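Long-range contacts in Csc2 (PDB 4TXD), which probably binds CRISPR RNA as the Cas7-family backbone subunit of a type I-D interference complex: residues A291-Y296 against L321-V326; R52-F57 against I242-L247; E281-K286 against N313-L318. All coordinates share one frame; numbering follows the deposited sequence.

Interaction 1 of 3, residues A291-Y296 against L321-V326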
loop_
_atom_site.group_PDB
_atom_site.type_symbol
_atom_site.label_atom_id
_atom_site.label_comp_id
_atom_site.label_asym_id
_atom_site.label_seq_id
_atom_site.Cartn_x
_atom_site.Cartn_y
_atom_site.Cartn_z
ATOM N N ALA A 291 -17.244 6.079 0.856
ATOM C CA ALA A 291 -16.953 4.651 0.918
ATOM C C ALA A 291 -18.244 3.855 1.061
ATOM O O ALA A 291 -19.196 4.316 1.680
ATOM C CB ALA A 291 -16.014 4.354 2.075
ATOM N N SER A 292 -18.275 2.659 0.493
ATOM C CA SER A 292 -19.480 1.853 0.552
ATOM C C SER A 292 -19.377 0.741 1.599
ATOM O O SER A 292 -20.388 0.150 1.975
ATOM C CB SER A 292 -19.781 1.266 -0.825
ATOM O OG SER A 292 -18.702 0.467 -1.278
ATOM N N THR A 293 -18.170 0.469 2.088
ATOM C CA THR A 293 -17.992 -0.630 3.047
ATOM C C THR A 293 -16.709 -0.455 3.869
ATOM O O THR A 293 -16.013 0.547 3.716
ATOM C CB THR A 293 -17.991 -2.003 2.325
ATOM O OG1 THR A 293 -18.031 -3.057 3.296
ATOM C CG2 THR A 293 -16.777 -2.179 1.417
ATOM N N THR A 294 -16.427 -1.393 4.773
ATOM C CA THR A 294 -15.185 -1.365 5.556
ATOM C C THR A 294 -14.702 -2.789 5.733
ATOM O O THR A 294 -15.512 -3.720 5.726
ATOM C CB THR A 294 -15.344 -0.721 6.972
ATOM O OG1 THR A 294 -16.105 -1.585 7.824
ATOM C CG2 THR A 294 -15.998 0.679 6.923
ATOM N N ALA A 295 -13.416 -2.975 5.928
ATOM C CA ALA A 295 -12.890 -4.293 6.141
ATOM C C ALA A 295 -13.541 -4.956 7.358
ATOM O O ALA A 295 -13.870 -6.095 7.325
ATOM C CB ALA A 295 -11.402 -4.243 6.316
ATOM N N TYR A 296 -13.710 -4.195 8.413
ATOM C CA TYR A 296 -14.371 -4.685 9.600
ATOM C C TYR A 296 -15.755 -5.263 9.326
ATOM O O TYR A 296 -16.047 -6.322 9.740
ATOM C CB TYR A 296 -14.490 -3.616 10.675
ATOM C CG TYR A 296 -15.243 -4.106 11.891
ATOM C CD1 TYR A 296 -14.603 -4.759 12.902
ATOM C CD2 TYR A 296 -16.595 -3.951 11.995
ATOM C CE1 TYR A 296 -15.275 -5.221 13.986
ATOM C CE2 TYR A 296 -17.279 -4.420 13.077
ATOM C CZ TYR A 296 -16.611 -5.054 14.076
ATOM O OH TYR A 296 -17.268 -5.506 15.147
ATOM N N LEU A 321 -22.749 -4.489 -3.822
ATOM C CA LEU A 321 -22.313 -3.161 -3.390
ATOM C C LEU A 321 -21.939 -2.264 -4.570
ATOM O O LEU A 321 -21.687 -1.073 -4.391
ATOM C CB LEU A 321 -21.125 -3.274 -2.425
ATOM C CG LEU A 321 -21.477 -3.588 -0.969
ATOM C CD1 LEU A 321 -20.214 -3.741 -0.128
ATOM C CD2 LEU A 321 -22.373 -2.510 -0.406
ATOM N N GLY A 322 -21.893 -2.842 -5.766
ATOM C CA GLY A 322 -21.619 -2.074 -6.964
ATOM C C GLY A 322 -20.147 -2.006 -7.313
ATOM O O GLY A 322 -19.724 -1.115 -8.046
ATOM N N PHE A 323 -19.370 -2.945 -6.777
ATOM C CA PHE A 323 -17.947 -3.067 -7.085
ATOM C C PHE A 323 -17.710 -3.700 -8.449
ATOM O O PHE A 323 -18.445 -4.592 -8.867
ATOM C CB PHE A 323 -17.230 -3.913 -6.022
ATOM C CG PHE A 323 -16.801 -3.145 -4.804
ATOM C CD1 PHE A 323 -17.736 -2.670 -3.890
ATOM C CD2 PHE A 323 -15.449 -2.938 -4.553
ATOM C CE1 PHE A 323 -17.336 -1.966 -2.756
ATOM C CE2 PHE A 323 -15.034 -2.243 -3.429
ATOM C CZ PHE A 323 -15.978 -1.749 -2.525
ATOM N N THR A 324 -16.664 -3.246 -9.129
ATOM C CA THR A 324 -16.201 -3.884 -10.346
ATOM C C THR A 324 -15.222 -4.978 -9.989
ATOM O O THR A 324 -14.197 -4.703 -9.365
ATOM C CB THR A 324 -15.512 -2.888 -11.285
ATOM O OG1 THR A 324 -16.421 -1.829 -11.597
ATOM C CG2 THR A 324 -15.041 -3.582 -12.550
ATOM N N PRO A 325 -15.533 -6.223 -10.379
ATOM C CA PRO A 325 -14.660 -7.346 -10.041
ATOM C C PRO A 325 -13.292 -7.145 -10.635
ATOM O O PRO A 325 -13.172 -6.506 -11.676
ATOM C CB PRO A 325 -15.367 -8.558 -10.670
ATOM C CG PRO A 325 -16.277 -7.977 -11.694
ATOM C CD PRO A 325 -16.707 -6.650 -11.158
ATOM N N VAL A 326 -12.269 -7.654 -9.962
ATOM C CA VAL A 326 -10.930 -7.641 -10.521
ATOM C C VAL A 326 -10.423 -9.062 -10.658
ATOM O O VAL A 326 -10.510 -9.857 -9.719
ATOM C CB VAL A 326 -9.957 -6.830 -9.654
ATOM C CG1 VAL A 326 -8.520 -7.031 -10.136
ATOM C CG2 VAL A 326 -10.350 -5.354 -9.649
#
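Leu321, just before Gly322, lays its CD1 methyl against Thr293, with CD1 3.7 Å from Thr293 CB, and the two side chains meet at about a right angle. Its other methyl, CD2, lies near the backbone oxygen of Ser292, a looser apolar-to-carbonyl approach. The Leu321 carbonyl accepts a hydrogen bond from Lys286 of the neighbouring strand. Gly322 then leaves the helical path in a Schellman motif; at its positive phi of 91° any CB would press on the carbonyl oxygen of Leu321, so glycine suits the place. This reversal carries the chain from the helix into the short edge strand 324-325 of the antiparallel sheet, the sheet of the RRM-like fold expected for a Cas7 relative. Phe323, buried, reaches back toward 291-296 with the far end of its ring. Ser292 OG stands at the ring edge, near the ring plane, 3.2 Å from Phe323 CE1. That hydroxyl is turned by chi1 59° between its own backbone N and carbonyl carbon, and its hydrogen bond goes to Glu54, not to the ring. Thr293 CG2 approaches obliquely, 4.0 Å from Phe323 CZ, and the threonine crosses the phenylalanine nearly perpendicularly. Beyond the ring the chain leaves 291-296: Thr324 bonds through its backbone to Val285, and Val326 to Leu283.

Interaction 2 of 3, residues R52-F57 against I242-L247; sequences RIEVVF and IGRAEL
Ile53 and Leu247 begin a ladder of six backbone hydrogen bonds, two in each of the hydrogen-bonded pairs Ile53-Leu247, Val55-Ala245 and Phe57-Gly243. Val55 N lies 2.8 Å from Ala245 O. Between these pairs run CA-H...O contacts, the shortest from Arg244 CA to Val55 O at 3.2 Å.

Charge is concentrated on the face of Glu54 and Arg244. Arg52 NH1 reaches Glu246 OE1 at 2.8 Å, the guanidinium edge-on to a carboxylate turned 86° from it. Arg244 grips Glu246 OE2 end-on with NH1 and NH2, while its NH1 also meets Glu54 OE2 at 2.8 Å and its NE pairs with Asp200. Glu246 thus links two arginines; a glutamine here would probably weaken both grips and leave the buried Arg244 guanidinium with less balancing charge.

Apolar contacts occupy the other face, where Ile53, Val55 and Leu247 touch helix 252-263, while Phe57 and Ala245 lie by Phe199 of strand 197-204. Val55 CG1 packs on Ala245 CB at 3.5 Å and also touches Leu247 CD1. CG of Phe57 sits between its backbone N and carbonyl carbon (chi1 59°), which brings the ring over Gly243, whose CA is 3.8 Å from the ring centroid in a CH-pi contact; a CB at Gly243 would collide with the ring.

Two central antiparallel strands, with a salt-bridge network on one face and an apolar face partly covered by helix 252-263, suit the RRM-like core of Cas7 proteins.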
loop_
_atom_site.group_PDB
_atom_site.type_symbol
_atom_site.label_atom_id
_atom_site.label_comp_id
_atom_site.label_asym_id
_atom_site.label_seq_id
_atom_site.Cartn_x
_atom_site.Cartn_y
_atom_site.Cartn_z
ATOM N N ARG A 52 -12.924 8.859 -4.215
ATOM C CA ARG A 52 -11.958 7.858 -3.810
ATOM C C ARG A 52 -12.252 6.567 -4.544
ATOM O O ARG A 52 -13.369 6.344 -5.026
ATOM C CB ARG A 52 -12.017 7.637 -2.292
ATOM C CG ARG A 52 -13.326 7.005 -1.820
ATOM C CD ARG A 52 -13.529 7.167 -0.328
ATOM N NE ARG A 52 -14.121 8.455 0.008
ATOM C CZ ARG A 52 -14.000 9.046 1.194
ATOM N NH1 ARG A 52 -13.280 8.476 2.155
ATOM N NH2 ARG A 52 -14.583 10.217 1.413
ATOM N N ILE A 53 -11.236 5.724 -4.635
ATOM C CA ILE A 53 -11.404 4.384 -5.144
ATOM C C ILE A 53 -11.173 3.401 -3.994
ATOM O O ILE A 53 -10.091 3.368 -3.401
ATOM C CB ILE A 53 -10.446 4.116 -6.292
ATOM C CG1 ILE A 53 -10.747 5.108 -7.433
ATOM C CG2 ILE A 53 -10.542 2.654 -6.756
ATOM C CD1 ILE A 53 -9.783 5.020 -8.593
ATOM N N GLU A 54 -12.209 2.646 -3.652
ATOM C CA GLU A 54 -12.079 1.540 -2.700
ATOM C C GLU A 54 -11.526 0.286 -3.365
ATOM O O GLU A 54 -11.984 -0.100 -4.443
ATOM C CB GLU A 54 -13.426 1.192 -2.074
ATOM C CG GLU A 54 -13.966 2.176 -1.084
ATOM C CD GLU A 54 -15.353 1.787 -0.642
ATOM O OE1 GLU A 54 -16.288 1.946 -1.451
ATOM O OE2 GLU A 54 -15.510 1.313 0.504
ATOM N N VAL A 55 -10.551 -0.356 -2.724
ATOM C CA VAL A 55 -10.105 -1.666 -3.172
ATOM C C VAL A 55 -10.255 -2.691 -2.034
ATOM O O VAL A 55 -9.814 -2.454 -0.904
ATOM C CB VAL A 55 -8.647 -1.633 -3.691
ATOM C CG1 VAL A 55 -7.709 -1.086 -2.655
ATOM C CG2 VAL A 55 -8.205 -3.013 -4.119
ATOM N N VAL A 56 -10.924 -3.804 -2.327
ATOM C CA VAL A 56 -11.115 -4.870 -1.337
ATOM C C VAL A 56 -10.303 -6.064 -1.771
ATOM O O VAL A 56 -10.295 -6.429 -2.956
ATOM C CB VAL A 56 -12.605 -5.254 -1.176
ATOM C CG1 VAL A 56 -12.770 -6.493 -0.282
ATOM C CG2 VAL A 56 -13.385 -4.092 -0.594
ATOM N N PHE A 57 -9.605 -6.670 -0.816
ATOM C CA PHE A 57 -8.678 -7.728 -1.116
ATOM C C PHE A 57 -8.623 -8.773 -0.006
ATOM O O PHE A 57 -9.125 -8.557 1.102
ATOM C CB PHE A 57 -7.271 -7.150 -1.387
ATOM C CG PHE A 57 -6.687 -6.353 -0.232
ATOM C CD1 PHE A 57 -7.001 -5.005 -0.055
ATOM C CD2 PHE A 57 -5.792 -6.947 0.649
ATOM C CE1 PHE A 57 -6.448 -4.272 1.012
ATOM C CE2 PHE A 57 -5.233 -6.225 1.718
ATOM C CZ PHE A 57 -5.562 -4.882 1.892
ATOM N N ILE A 242 -9.472 -10.193 5.581
ATOM C CA ILE A 242 -10.143 -9.320 4.660
ATOM C C ILE A 242 -9.617 -7.900 4.784
ATOM O O ILE A 242 -9.610 -7.355 5.838
ATOM C CB ILE A 242 -11.650 -9.314 4.869
ATOM C CG1 ILE A 242 -12.212 -10.703 4.663
ATOM C CG2 ILE A 242 -12.304 -8.343 3.925
ATOM C CD1 ILE A 242 -13.637 -10.840 5.044
ATOM N N GLY A 243 -9.180 -7.348 3.669
ATOM C CA GLY A 243 -8.570 -6.030 3.654
ATOM C C GLY A 243 -9.310 -5.046 2.772
ATOM O O GLY A 243 -10.038 -5.435 1.856
ATOM N N ARG A 244 -9.139 -3.764 3.071
ATOM C CA ARG A 244 -9.704 -2.696 2.252
ATOM C C ARG A 244 -8.753 -1.504 2.282
ATOM O O ARG A 244 -8.167 -1.191 3.328
ATOM C CB ARG A 244 -11.092 -2.279 2.753
ATOM C CG ARG A 244 -11.820 -1.255 1.857
ATOM C CD ARG A 244 -13.084 -0.725 2.528
ATOM N NE ARG A 244 -12.749 0.280 3.533
ATOM C CZ ARG A 244 -12.912 1.590 3.378
ATOM N NH1 ARG A 244 -13.459 2.078 2.262
ATOM N NH2 ARG A 244 -12.551 2.410 4.354
ATOM N N ALA A 245 -8.603 -0.847 1.136
ATOM C CA ALA A 245 -7.841 0.394 1.064
ATOM C C ALA A 245 -8.615 1.445 0.287
ATOM O O ALA A 245 -9.439 1.118 -0.574
ATOM C CB ALA A 245 -6.475 0.154 0.433
ATOM N N GLU A 246 -8.384 2.709 0.633
ATOM C CA GLU A 246 -8.928 3.821 -0.143
ATOM C C GLU A 246 -7.790 4.536 -0.876
ATOM O O GLU A 246 -6.782 4.911 -0.271
ATOM C CB GLU A 246 -9.697 4.792 0.759
ATOM C CG GLU A 246 -11.030 4.229 1.226
ATOM C CD GLU A 246 -11.830 5.231 2.036
ATOM O OE1 GLU A 246 -11.424 6.414 2.092
ATOM O OE2 GLU A 246 -12.858 4.835 2.624
ATOM N N LEU A 247 -7.949 4.674 -2.188
ATOM C CA LEU A 247 -6.926 5.251 -3.060
ATOM C C LEU A 247 -7.462 6.577 -3.582
ATOM O O LEU A 247 -8.506 6.605 -4.222
ATOM C CB LEU A 247 -6.586 4.306 -4.221
ATOM C CG LEU A 247 -5.621 3.151 -3.932
ATOM C CD1 LEU A 247 -6.087 2.275 -2.770
ATOM C CD2 LEU A 247 -5.406 2.299 -5.188
#

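Interaction 3 of 3, residues E281-K286 against N313-L318; sequences EILGVK and NLKERL
Leu283 carries the close-packed half of this contact, pointing from strand 281-286 at helix 313-318. Its CD1 rests 3.9 Å from Leu314 CD2, the two leucines crossing at about a right angle, while nearer the backbone its CB lies 3.9 Å from Leu318 CD1. One leucine therefore meets two successive turns of the helix; with CG anti to the carbonyl carbon (chi1 -61°), its branch is directed toward Leu314. Gly284 adds to the tightness: a CB there would point toward the helix and come within about 3.5 Å of Leu318 CD1. Leu283 and Gly284 together face Val56 of the neighbouring strand as a classic beta bulge, with Leu283 turned toward the helix that lies over this part of the RRM-like sheet. The segments 281-286 and 313-318 run 12° apart, their axes 8.9 Å from each other at closest approach. Leu314 and Leu318 continue the packing onto strand 52-61 through Leu58 and Val56, and Leu314 also touches Leu298 of helix 295-301. On the solvent side the contact thins out. Lys315 is exposed and gives only its aliphatic stem, CE standing 4.2 Å from Leu283 CD2.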
loop_
_atom_site.group_PDB
_atom_site.type_symbol
_atom_site.label_atom_id
_atom_site.label_comp_id
_atom_site.label_asym_id
_atom_site.label_seq_id
_atom_site.Cartn_x
_atom_site.Cartn_y
_atom_site.Cartn_z
ATOM N N GLU A 281 -4.943 -11.456 -2.920
ATOM C CA GLU A 281 -5.782 -11.379 -4.113
ATOM C C GLU A 281 -6.661 -10.145 -4.088
ATOM O O GLU A 281 -7.382 -9.917 -3.117
ATOM C CB GLU A 281 -6.677 -12.607 -4.236
ATOM C CG GLU A 281 -5.974 -13.925 -4.115
ATOM C CD GLU A 281 -6.970 -15.039 -3.893
ATOM O OE1 GLU A 281 -7.209 -15.404 -2.719
ATOM O OE2 GLU A 281 -7.534 -15.522 -4.897
ATOM N N ILE A 282 -6.615 -9.354 -5.160
ATOM C CA ILE A 282 -7.540 -8.228 -5.302
ATOM C C ILE A 282 -8.885 -8.786 -5.766
ATOM O O ILE A 282 -8.936 -9.543 -6.739
ATOM C CB ILE A 282 -7.038 -7.168 -6.326
ATOM C CG1 ILE A 282 -5.561 -6.830 -6.093
ATOM C CG2 ILE A 282 -7.940 -5.933 -6.314
ATOM C CD1 ILE A 282 -5.289 -6.111 -4.782
ATOM N N LEU A 283 -9.959 -8.421 -5.099
ATOM C CA LEU A 283 -11.269 -8.884 -5.470
ATOM C C LEU A 283 -12.117 -7.873 -6.216
ATOM O O LEU A 283 -12.952 -8.232 -6.992
ATOM C CB LEU A 283 -12.042 -9.360 -4.265
ATOM C CG LEU A 283 -11.437 -10.521 -3.504
ATOM C CD1 LEU A 283 -12.390 -10.967 -2.441
ATOM C CD2 LEU A 283 -11.100 -11.658 -4.417
ATOM N N GLY A 284 -11.916 -6.607 -5.949
ATOM C CA GLY A 284 -12.793 -5.619 -6.550
ATOM C C GLY A 284 -12.454 -4.186 -6.223
ATOM O O GLY A 284 -11.815 -3.901 -5.203
ATOM N N VAL A 285 -12.879 -3.283 -7.100
ATOM C CA VAL A 285 -12.715 -1.849 -6.875
ATOM C C VAL A 285 -14.034 -1.106 -7.076
ATOM O O VAL A 285 -14.935 -1.588 -7.754
ATOM C CB VAL A 285 -11.652 -1.230 -7.812
ATOM C CG1 VAL A 285 -10.296 -1.870 -7.582
ATOM C CG2 VAL A 285 -12.081 -1.377 -9.276
ATOM N N LYS A 286 -14.144 0.069 -6.470
ATOM C CA LYS A 286 -15.304 0.922 -6.660
ATOM C C LYS A 286 -14.927 2.383 -6.447
ATOM O O LYS A 286 -14.328 2.734 -5.431
ATOM C CB LYS A 286 -16.436 0.536 -5.710
ATOM C CG LYS A 286 -17.741 1.242 -6.030
ATOM C CD LYS A 286 -18.804 1.000 -4.981
ATOM C CE LYS A 286 -20.088 1.728 -5.345
ATOM N NZ LYS A 286 -21.183 1.440 -4.384
ATOM N N ASN A 313 -18.629 -15.621 -0.565
ATOM C CA ASN A 313 -19.536 -14.672 0.031
ATOM C C ASN A 313 -19.176 -13.243 -0.339
ATOM O O ASN A 313 -20.011 -12.435 -0.590
ATOM C CB ASN A 313 -19.514 -14.746 1.551
ATOM C CG ASN A 313 -20.083 -16.025 2.105
ATOM O OD1 ASN A 313 -19.977 -16.273 3.296
ATOM N ND2 ASN A 313 -20.684 -16.828 1.266
ATOM N N LEU A 314 -17.892 -12.961 -0.317
ATOM C CA LEU A 314 -17.388 -11.635 -0.571
ATOM C C LEU A 314 -17.629 -11.182 -2.008
ATOM O O LEU A 314 -18.050 -10.105 -2.238
ATOM C CB LEU A 314 -15.910 -11.603 -0.254
ATOM C CG LEU A 314 -15.354 -10.375 0.418
ATOM C CD1 LEU A 314 -16.303 -9.743 1.392
ATOM C CD2 LEU A 314 -14.032 -10.691 1.075
ATOM N N LYS A 315 -17.337 -12.042 -2.956
ATOM C CA LYS A 315 -17.589 -11.743 -4.339
ATOM C C LYS A 315 -19.034 -11.388 -4.574
ATOM O O LYS A 315 -19.309 -10.485 -5.297
ATOM C CB LYS A 315 -17.158 -12.879 -5.226
ATOM C CG LYS A 315 -15.661 -13.007 -5.312
ATOM C CD LYS A 315 -15.258 -13.884 -6.457
ATOM C CE LYS A 315 -13.795 -14.226 -6.394
ATOM N NZ LYS A 315 -13.321 -15.183 -7.414
ATOM N N GLU A 316 -19.956 -12.086 -3.933
ATOM C CA GLU A 316 -21.354 -11.745 -4.057
ATOM C C GLU A 316 -21.662 -10.409 -3.407
ATOM O O GLU A 316 -22.369 -9.610 -3.948
ATOM C CB GLU A 316 -22.252 -12.802 -3.443
ATOM C CG GLU A 316 -21.955 -14.219 -3.852
ATOM C CD GLU A 316 -22.940 -15.206 -3.267
ATOM O OE1 GLU A 316 -23.588 -14.901 -2.259
ATOM O OE2 GLU A 316 -23.077 -16.279 -3.821
ATOM N N ARG A 317 -21.131 -10.186 -2.226
ATOM C CA ARG A 317 -21.379 -8.955 -1.520
ATOM C C ARG A 317 -20.839 -7.753 -2.278
ATOM O O ARG A 317 -21.461 -6.726 -2.326
ATOM C CB ARG A 317 -20.784 -9.009 -0.128
ATOM C CG ARG A 317 -20.959 -7.760 0.673
ATOM C CD ARG A 317 -22.358 -7.618 1.200
ATOM N NE ARG A 317 -22.476 -6.477 2.057
ATOM C CZ ARG A 317 -23.423 -5.556 1.976
ATOM N NH1 ARG A 317 -24.376 -5.622 1.060
ATOM N NH2 ARG A 317 -23.411 -4.544 2.819
ATOM N N LEU A 318 -19.681 -7.912 -2.874
ATOM C CA LEU A 318 -19.074 -6.827 -3.587
ATOM C C LEU A 318 -19.914 -6.483 -4.811
ATOM O O LEU A 318 -20.078 -5.354 -5.136
ATOM C CB LEU A 318 -17.643 -7.149 -3.961
ATOM C CG LEU A 318 -16.684 -7.219 -2.767
ATOM C CD1 LEU A 318 -15.285 -7.499 -3.198
ATOM C CD2 LEU A 318 -16.728 -5.976 -1.930
#

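How the interactions relate
Interaction 2 forms the middle of the sheet and is buried yet the most polar of the three, a backbone ladder backed by salt bridges. Interaction 3, farther from the chain centre, is also buried but apolar, with only the stem of the exposed Lys315 at its rim. Interaction 1 is partly buried and mixes apolar contacts with a hydroxyl at a ring edge. Neither interaction 1 nor interaction 3 has a hydrogen bond across its own two segments. Interaction 3 packs the body of helix 307-321 on the strand beside 52-57, and interaction 1 sets the turn that follows against 291-294. Glu54 ties interaction 1 to interaction 2, Lys286 ties it to interaction 3, and Val56 with Leu283 joins interactions 2 and 3.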